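Local structure of Alr3699 protein (Nostoc sp., 4XSP) at residues Asn180-Asn185 and Phe296-Val301; Gly210-Leu215 and Ile238-Ala243; Ser216-Gln221 and Ser290-Pro295. The protein belongs to the GT-B clan of glycosyltransferases, with two Rossmann-like domains, and holds uridine-5'-diphosphate in this model. All coordinates share one frame; numbering follows the deposited sequence.

Contact 1. Residues Asn180-Asn185 and Phe296-Val301. With UDP (uridine-5'-diphosphate), chain D.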
# COMPACT_ATOMS: atom_id res chain seq x y z
N ASN B 180 -1.46 19.75 -23.23
CA ASN B 180 -1.49 20.85 -22.28
C ASN B 180 -2.25 22.04 -22.86
O ASN B 180 -2.16 22.31 -24.05
CB ASN B 180 -0.09 21.33 -21.94
CG ASN B 180 0.75 20.33 -21.15
OD1 ASN B 180 0.60 19.11 -21.20
ND2 ASN B 180 1.70 20.88 -20.43
N GLY B 181 -2.97 22.77 -22.03
CA GLY B 181 -3.73 23.92 -22.46
C GLY B 181 -3.08 25.22 -22.00
O GLY B 181 -2.34 25.24 -21.03
N PHE B 182 -3.31 26.29 -22.75
CA PHE B 182 -2.71 27.62 -22.48
C PHE B 182 -3.72 28.76 -22.59
O PHE B 182 -4.58 28.70 -23.43
CB PHE B 182 -1.54 27.85 -23.43
CG PHE B 182 -0.45 26.79 -23.33
CD1 PHE B 182 -0.57 25.56 -23.99
CD2 PHE B 182 0.65 27.01 -22.56
CE1 PHE B 182 0.41 24.60 -23.88
CE2 PHE B 182 1.64 26.05 -22.45
CZ PHE B 182 1.53 24.85 -23.11
N ASP B 183 -3.58 29.79 -21.77
CA ASP B 183 -4.40 30.99 -21.87
C ASP B 183 -3.83 31.82 -23.01
O ASP B 183 -2.81 32.51 -22.85
CB ASP B 183 -4.40 31.75 -20.55
CG ASP B 183 -5.21 33.04 -20.63
OD1 ASP B 183 -5.35 33.63 -21.72
OD2 ASP B 183 -5.69 33.48 -19.59
N ILE B 184 -4.46 31.74 -24.17
CA ILE B 184 -3.78 32.23 -25.40
C ILE B 184 -3.44 33.72 -25.38
O ILE B 184 -2.41 34.14 -25.89
CB ILE B 184 -4.52 31.82 -26.68
CG1 ILE B 184 -5.83 32.59 -26.81
CG2 ILE B 184 -4.76 30.31 -26.69
CD1 ILE B 184 -6.80 32.01 -27.82
N ASN B 185 -4.27 34.52 -24.73
CA ASN B 185 -4.08 35.95 -24.69
C ASN B 185 -2.91 36.42 -23.82
O ASN B 185 -2.43 37.54 -23.97
CB ASN B 185 -5.39 36.62 -24.27
CG ASN B 185 -6.46 36.48 -25.34
OD1 ASN B 185 -6.16 36.36 -26.49
ND2 ASN B 185 -7.71 36.55 -24.94
N PHE B 296 6.12 16.46 -24.30
CA PHE B 296 5.34 17.59 -24.82
C PHE B 296 6.18 18.83 -24.52
O PHE B 296 6.42 19.16 -23.36
CB PHE B 296 4.01 17.72 -24.05
CG PHE B 296 3.09 18.81 -24.57
CD1 PHE B 296 3.25 20.12 -24.21
CD2 PHE B 296 2.03 18.49 -25.42
CE1 PHE B 296 2.37 21.13 -24.68
CE2 PHE B 296 1.18 19.48 -25.92
CZ PHE B 296 1.35 20.80 -25.54
N GLY B 297 6.67 19.52 -25.50
CA GLY B 297 7.39 20.78 -25.12
C GLY B 297 6.46 21.97 -24.89
O GLY B 297 6.02 22.60 -25.84
N ARG B 298 6.15 22.29 -23.64
CA ARG B 298 5.34 23.47 -23.35
C ARG B 298 5.90 24.73 -24.01
O ARG B 298 5.15 25.53 -24.52
CB ARG B 298 5.24 23.70 -21.85
CG ARG B 298 4.32 22.72 -21.15
CD ARG B 298 4.27 22.92 -19.64
NE ARG B 298 3.68 24.21 -19.23
CZ ARG B 298 2.39 24.49 -19.16
NH1 ARG B 298 1.46 23.60 -19.51
NH2 ARG B 298 2.00 25.68 -18.73
N VAL B 299 7.22 24.90 -23.96
CA VAL B 299 7.89 26.08 -24.52
C VAL B 299 7.72 26.21 -26.04
O VAL B 299 7.72 27.31 -26.57
CB VAL B 299 9.38 26.17 -24.11
CG1 VAL B 299 9.49 26.47 -22.63
CG2 VAL B 299 10.16 24.91 -24.50
N ILE B 300 7.56 25.08 -26.70
CA ILE B 300 7.31 25.05 -28.11
C ILE B 300 5.95 25.73 -28.38
O ILE B 300 5.87 26.70 -29.13
CB ILE B 300 7.30 23.61 -28.62
CG1 ILE B 300 8.70 22.95 -28.51
CG2 ILE B 300 6.77 23.56 -30.04
CD1 ILE B 300 8.72 21.50 -28.98
N VAL B 301 4.91 25.23 -27.71
CA VAL B 301 3.56 25.76 -27.87
C VAL B 301 3.53 27.21 -27.40
O VAL B 301 2.91 28.06 -28.05
CB VAL B 301 2.53 24.90 -27.14
CG1 VAL B 301 1.13 25.54 -27.16
CG2 VAL B 301 2.47 23.52 -27.78
N1 UDP D . 9.65 28.12 -17.52
C2 UDP D . 9.57 29.25 -16.69
N3 UDP D . 10.67 29.98 -16.43
C4 UDP D . 11.88 29.62 -16.94
C5 UDP D . 11.99 28.49 -17.75
C6 UDP D . 10.84 27.75 -18.03
O2 UDP D . 8.49 29.62 -16.19
O4 UDP D . 12.87 30.32 -16.66
C1' UDP D . 8.43 27.33 -17.83
C2' UDP D . 8.04 27.32 -19.31
O2' UDP D . 7.33 28.52 -19.70
C3' UDP D . 7.17 26.07 -19.40
C4' UDP D . 7.81 25.14 -18.36
O4' UDP D . 8.57 25.95 -17.50
O3' UDP D . 5.81 26.40 -19.06
C5' UDP D . 8.80 24.16 -18.96
O5' UDP D . 8.01 23.20 -19.63
PA UDP D . 8.57 22.22 -20.76
O1A UDP D . 9.00 23.07 -21.95
O2A UDP D . 7.43 21.27 -21.06
O3A UDP D . 9.87 21.52 -20.05
PB UDP D . 9.92 20.10 -19.23
O1B UDP D . 11.38 19.77 -19.21
O2B UDP D . 9.13 19.14 -20.08
O3B UDP D . 9.33 20.44 -17.88
O HOH W 1 -1.32 23.85 -18.93
O HOH W 2 -0.69 27.06 -19.24
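R298 and F182 meet where the loop after strand 175-177 lies against the start of helix 298-305, whose first turn lies in the E-x7-E motif (E294 to E302) of this GT-B family. G297 is the N-cap, so the first amides of the helix point at the ligand: R298 N donates to UDP O2A at 3.1 Å (156°), and V299 N donates to UDP O1A at 3.2 Å. The helix end would thus be expected to favour the negative alpha-phosphate.

Along the R298 side chain, CB and CG pass close to UDP O2A, and CD then lies 3.8 Å from UDP O5'. A bend at chi3 (65°) turns the guanidinium toward the ribose, where NE donates a nearly straight bond to UDP O3' at 3.1 Å (163°), in the guanidinium plane. CZ is reached over one face by F182 CE2, 3.7 Å away and above the centre of the group.

Farther along the helix the F182 ring also meets V301, its CE1 3.5 Å from V301 CG1. The aliphatic part of N180 packs over one face of the F296 ring, its CB 3.7 Å from F296 CE1, an off-centre CH-pi contact. Two waters connect the R298 tip to the backbone of G181: R298 NH2 donates to one and R298 NH1 to the other, both waters lying within hydrogen-bonding distance of G181 O, the second at 2.7 Å.

Contact 2. Residues Gly210-Leu215 and Ile238-Ala243. With UDP (uridine-5'-diphosphate), chain D.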
# COMPACT_ATOMS: atom_id res chain seq x y z
N GLY B 210 16.07 32.34 -28.64
CA GLY B 210 15.73 32.17 -27.23
C GLY B 210 15.60 30.71 -26.89
O GLY B 210 15.05 29.94 -27.67
N HIS B 211 16.14 30.33 -25.73
CA HIS B 211 16.08 28.97 -25.25
C HIS B 211 15.47 29.02 -23.87
O HIS B 211 15.99 29.71 -22.99
CB HIS B 211 17.47 28.36 -25.18
CG HIS B 211 17.47 26.88 -25.18
ND1 HIS B 211 17.20 26.14 -24.05
CD2 HIS B 211 17.70 25.99 -26.17
CE1 HIS B 211 17.24 24.86 -24.35
NE2 HIS B 211 17.56 24.74 -25.62
N PHE B 212 14.36 28.33 -23.69
CA PHE B 212 13.55 28.50 -22.48
C PHE B 212 13.40 27.15 -21.83
O PHE B 212 12.54 26.35 -22.19
CB PHE B 212 12.19 29.12 -22.80
CG PHE B 212 12.31 30.48 -23.35
CD1 PHE B 212 12.67 30.67 -24.68
CD2 PHE B 212 12.11 31.59 -22.54
CE1 PHE B 212 12.80 31.94 -25.20
CE2 PHE B 212 12.23 32.88 -23.05
CZ PHE B 212 12.56 33.05 -24.40
N SER B 213 14.30 26.87 -20.90
CA SER B 213 14.36 25.56 -20.28
C SER B 213 15.30 25.60 -19.09
O SER B 213 16.29 26.33 -19.10
CB SER B 213 14.85 24.52 -21.27
OG SER B 213 15.02 23.30 -20.60
N ARG B 214 14.99 24.82 -18.07
CA ARG B 214 15.95 24.60 -17.01
C ARG B 214 17.22 23.99 -17.63
O ARG B 214 17.17 23.18 -18.56
CB ARG B 214 15.36 23.73 -15.90
CG ARG B 214 15.06 22.30 -16.31
CD ARG B 214 13.76 21.82 -15.68
NE ARG B 214 13.69 20.36 -15.66
CZ ARG B 214 13.52 19.58 -16.73
NH1 ARG B 214 13.38 20.08 -17.95
NH2 ARG B 214 13.48 18.27 -16.56
N LEU B 215 18.36 24.42 -17.11
CA LEU B 215 19.65 23.99 -17.64
C LEU B 215 19.92 22.53 -17.22
O LEU B 215 20.10 22.20 -16.04
CB LEU B 215 20.77 24.93 -17.16
CG LEU B 215 20.52 26.43 -17.41
CD1 LEU B 215 21.58 27.29 -16.73
CD2 LEU B 215 20.47 26.72 -18.90
N ILE B 238 19.74 33.75 -25.72
CA ILE B 238 19.34 33.97 -24.37
C ILE B 238 18.91 32.64 -23.82
O ILE B 238 18.09 31.94 -24.45
CB ILE B 238 18.23 35.00 -24.31
CG1 ILE B 238 18.76 36.29 -24.93
CG2 ILE B 238 17.84 35.25 -22.86
CD1 ILE B 238 17.74 37.39 -25.05
N LEU B 239 19.51 32.26 -22.69
CA LEU B 239 19.19 31.03 -21.98
C LEU B 239 18.38 31.45 -20.81
O LEU B 239 18.88 32.16 -19.92
CB LEU B 239 20.44 30.29 -21.50
CG LEU B 239 21.44 30.00 -22.62
CD1 LEU B 239 22.56 29.07 -22.14
CD2 LEU B 239 20.73 29.42 -23.84
N VAL B 240 17.11 31.08 -20.84
CA VAL B 240 16.19 31.42 -19.78
C VAL B 240 15.86 30.15 -19.03
O VAL B 240 15.47 29.15 -19.65
CB VAL B 240 14.94 32.05 -20.35
CG1 VAL B 240 13.99 32.40 -19.23
CG2 VAL B 240 15.31 33.28 -21.18
N GLY B 241 16.01 30.21 -17.71
CA GLY B 241 15.88 29.04 -16.85
C GLY B 241 17.02 28.98 -15.85
O GLY B 241 18.11 29.50 -16.09
N ASP B 242 16.76 28.37 -14.71
CA ASP B 242 17.80 28.17 -13.69
C ASP B 242 18.32 26.74 -13.74
O ASP B 242 17.79 25.89 -14.47
CB ASP B 242 17.30 28.56 -12.28
CG ASP B 242 16.06 27.81 -11.86
OD1 ASP B 242 15.64 26.88 -12.58
OD2 ASP B 242 15.49 28.15 -10.80
N ALA B 243 19.39 26.50 -13.01
CA ALA B 243 20.06 25.21 -13.03
C ALA B 243 19.38 24.24 -12.07
O ALA B 243 19.08 24.58 -10.91
CB ALA B 243 21.54 25.38 -12.68
N1 UDP D . 9.65 28.12 -17.52
C2 UDP D . 9.57 29.25 -16.69
N3 UDP D . 10.67 29.98 -16.43
C4 UDP D . 11.88 29.62 -16.94
C5 UDP D . 11.99 28.49 -17.75
C6 UDP D . 10.84 27.75 -18.03
O2 UDP D . 8.49 29.62 -16.19
O4 UDP D . 12.87 30.32 -16.66
C1' UDP D . 8.43 27.33 -17.83
C2' UDP D . 8.04 27.32 -19.31
O2' UDP D . 7.33 28.52 -19.70
C3' UDP D . 7.17 26.07 -19.40
C4' UDP D . 7.81 25.14 -18.36
O4' UDP D . 8.57 25.95 -17.50
O3' UDP D . 5.81 26.40 -19.06
C5' UDP D . 8.80 24.16 -18.96
O5' UDP D . 8.01 23.20 -19.63
PA UDP D . 8.57 22.22 -20.76
O1A UDP D . 9.00 23.07 -21.95
O2A UDP D . 7.43 21.27 -21.06
O3A UDP D . 9.87 21.52 -20.05
PB UDP D . 9.92 20.10 -19.23
O1B UDP D . 11.38 19.77 -19.21
O2B UDP D . 9.13 19.14 -20.08
O3B UDP D . 9.33 20.44 -17.88
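H211 and F212 pair with I238, L239 and V240 as neighbouring parallel strands, the two ends of the beta-alpha-beta unit formed by strand 207-212, helix 221-228 and strand 235-240 in the C-terminal Rossmann-like domain. The segment axes run within 14° of each other.

Backbone hydrogen bonds set the register. H211 uses both its backbone polar groups, donating from N to I238 O at 2.8 Å and accepting at O from V240 N at 2.8 Å, so the two bonds flank L239. S213 N continues the pattern to V240 O (2.9 Å). Past the strand ends L215 N still reaches D242 O at 3.1 Å, joining the two outgoing loops.

A second class is C-H to carbonyl: G241 CA approaches S213 O at 3.5 Å. At the phi of G241 (134°) a side chain would collide with S213 O, which fits a glycine.

Apolar contacts lie on both sheet faces. On one, F212 and V240 run side by side, F212 CD2 being 3.6 Å from V240 CB; on the other, H211 CB meets L239 CD2, while H211 NE2 is hydrogen-bonded to T289 OG1.

V240 CG1, held anti to the backbone N (chi1 180°), lies 3.5 Å from UDP O4, and G241 CA is 3.3 Å from the same oxygen. R273 O accepts a hydrogen bond from UDP. This is consistent with base recognition resting largely on close packing here.

Contact 3. Residues Ser216-Gln221 and Ser290-Pro295. With UDP (uridine-5'-diphosphate), chain D.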
# COMPACT_ATOMS: atom_id res chain seq x y z
N SER B 216 19.90 21.67 -18.22
CA SER B 216 20.11 20.28 -18.00
C SER B 216 20.58 19.70 -19.32
O SER B 216 20.12 20.12 -20.37
CB SER B 216 18.81 19.64 -17.54
OG SER B 216 18.89 18.25 -17.68
N PRO B 217 21.50 18.72 -19.27
CA PRO B 217 22.11 18.13 -20.46
C PRO B 217 21.11 17.63 -21.50
O PRO B 217 21.32 17.79 -22.71
CB PRO B 217 22.91 16.94 -19.90
CG PRO B 217 23.20 17.30 -18.49
CD PRO B 217 22.04 18.14 -18.02
N TRP B 218 20.03 17.02 -21.02
CA TRP B 218 19.03 16.48 -21.92
C TRP B 218 18.19 17.60 -22.57
O TRP B 218 17.51 17.34 -23.54
CB TRP B 218 18.19 15.39 -21.24
CG TRP B 218 17.09 15.86 -20.33
CD1 TRP B 218 17.21 16.37 -19.07
CD2 TRP B 218 15.67 15.81 -20.61
NE1 TRP B 218 15.96 16.67 -18.55
CE2 TRP B 218 15.00 16.34 -19.47
CE3 TRP B 218 14.90 15.40 -21.71
CZ2 TRP B 218 13.60 16.44 -19.41
CZ3 TRP B 218 13.51 15.50 -21.65
CH2 TRP B 218 12.88 16.02 -20.51
N LYS B 219 18.31 18.84 -22.08
CA LYS B 219 17.68 20.02 -22.70
C LYS B 219 18.53 20.63 -23.81
O LYS B 219 18.04 21.48 -24.58
CB LYS B 219 17.37 21.10 -21.65
CG LYS B 219 16.64 20.61 -20.42
CD LYS B 219 15.45 19.71 -20.75
CE LYS B 219 14.32 20.45 -21.43
NZ LYS B 219 13.41 19.45 -22.05
N GLY B 220 19.80 20.25 -23.88
CA GLY B 220 20.62 20.51 -25.04
C GLY B 220 21.04 21.95 -25.29
O GLY B 220 21.29 22.32 -26.41
N GLN B 221 21.15 22.76 -24.25
CA GLN B 221 21.56 24.12 -24.44
C GLN B 221 22.92 24.18 -25.11
O GLN B 221 23.24 25.14 -25.82
CB GLN B 221 21.63 24.87 -23.12
CG GLN B 221 20.27 25.26 -22.54
CD GLN B 221 19.65 24.18 -21.68
OE1 GLN B 221 20.19 23.09 -21.52
NE2 GLN B 221 18.49 24.50 -21.10
N SER B 290 16.26 19.62 -27.40
CA SER B 290 16.40 18.51 -26.49
C SER B 290 17.08 17.36 -27.16
O SER B 290 16.79 17.06 -28.31
CB SER B 290 15.04 18.04 -25.99
OG SER B 290 14.66 18.89 -24.96
N THR B 291 17.96 16.70 -26.40
CA THR B 291 18.73 15.54 -26.91
C THR B 291 18.05 14.23 -26.56
O THR B 291 18.35 13.20 -27.14
CB THR B 291 20.17 15.51 -26.34
OG1 THR B 291 20.13 15.62 -24.90
CG2 THR B 291 20.96 16.67 -26.86
N ALA B 292 17.13 14.24 -25.60
CA ALA B 292 16.26 13.07 -25.39
C ALA B 292 14.82 13.41 -25.77
O ALA B 292 14.40 14.55 -25.55
CB ALA B 292 16.34 12.61 -23.94
N PRO B 293 14.06 12.44 -26.31
CA PRO B 293 12.64 12.67 -26.68
C PRO B 293 11.81 13.41 -25.62
O PRO B 293 11.78 13.02 -24.45
CB PRO B 293 12.09 11.25 -26.87
CG PRO B 293 13.28 10.44 -27.29
CD PRO B 293 14.44 11.03 -26.52
N GLU B 294 11.14 14.48 -26.04
CA GLU B 294 10.33 15.32 -25.15
C GLU B 294 8.88 14.83 -25.17
O GLU B 294 8.31 14.72 -26.25
CB GLU B 294 10.34 16.75 -25.69
CG GLU B 294 9.84 17.78 -24.71
CD GLU B 294 10.96 18.35 -23.89
OE1 GLU B 294 11.99 17.64 -23.72
OE2 GLU B 294 10.82 19.50 -23.43
N PRO B 295 8.27 14.58 -24.00
CA PRO B 295 6.86 14.15 -23.97
C PRO B 295 5.92 15.19 -24.62
O PRO B 295 5.08 14.83 -25.39
CB PRO B 295 6.55 14.02 -22.48
CG PRO B 295 7.86 14.08 -21.77
CD PRO B 295 8.79 14.85 -22.65
N1 UDP D . 9.65 28.12 -17.52
C2 UDP D . 9.57 29.25 -16.69
N3 UDP D . 10.67 29.98 -16.43
C4 UDP D . 11.88 29.62 -16.94
C5 UDP D . 11.99 28.49 -17.75
C6 UDP D . 10.84 27.75 -18.03
O2 UDP D . 8.49 29.62 -16.19
O4 UDP D . 12.87 30.32 -16.66
C1' UDP D . 8.43 27.33 -17.83
C2' UDP D . 8.04 27.32 -19.31
O2' UDP D . 7.33 28.52 -19.70
C3' UDP D . 7.17 26.07 -19.40
C4' UDP D . 7.81 25.14 -18.36
O4' UDP D . 8.57 25.95 -17.50
O3' UDP D . 5.81 26.40 -19.06
C5' UDP D . 8.80 24.16 -18.96
O5' UDP D . 8.01 23.20 -19.63
PA UDP D . 8.57 22.22 -20.76
O1A UDP D . 9.00 23.07 -21.95
O2A UDP D . 7.43 21.27 -21.06
O3A UDP D . 9.87 21.52 -20.05
PB UDP D . 9.92 20.10 -19.23
O1B UDP D . 11.38 19.77 -19.21
O2B UDP D . 9.13 19.14 -20.08
O3B UDP D . 9.33 20.44 -17.88
O HOH W 3 15.22 21.86 -25.06
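The diphosphate side of the UDP pocket is bordered by two loops of the C-terminal domain, joined by a salt bridge between K219 and E294. K219 NZ is 2.8 Å from E294 OE1, and a weak hydrogen bond runs from NZ to E294 OE2. Bends at chi2 and chi3 (-47° and -68°) fold the lysine back over its neighbour, so that its CD sits above the centre of the W218 indole, and carry NZ to the carboxylate. NZ also lies 3.5 Å from UDP O1B, so the ammonium group probably offsets part of the negative charge of the beta-phosphate.

The indole reaches the opposing loop at its benzo end: W218 CE3 touches A292 CB at 3.9 Å, and W218 CZ3 comes within 3.3 Å of E294 OE1, ring and carboxylate planes being 46° apart.

Between the backbones, T291 N donates to W218 O at 3.0 Å. T291 OG1 adds a weak bond to either P217 O or W218 O. A water donates to K219 O and is hydrogen-bonded to S290 OG.

A basic residue from the loop after strand 207-212, paired with the first glutamate of the E-x7-E motif beside a nucleotide diphosphate, fits the GT-B pocket of this family.

Overall arrangement
From the N terminus, the chain opens contact 1 at 180-185, just after the last strand of the N-terminal domain's sheet. It then runs through 210-215 and 216-221, adjoining segments that open contacts 2 and 3 in turn. Contact 2 closes first, at 238-243; contact 3 closes at 290-295, so the two cross. Contact 1 closes directly afterwards at 296-301, and its span encloses both. The crossing pair also touch, R214 O meeting Q221 NE2. Contact 1 ties the loop leaving the N-terminal sheet to helix 298-305 of the C-terminal domain, contact 2 joins neighbouring strands of its sheet, contact 3 joins two loops at its strand ends, and all three touch UDP.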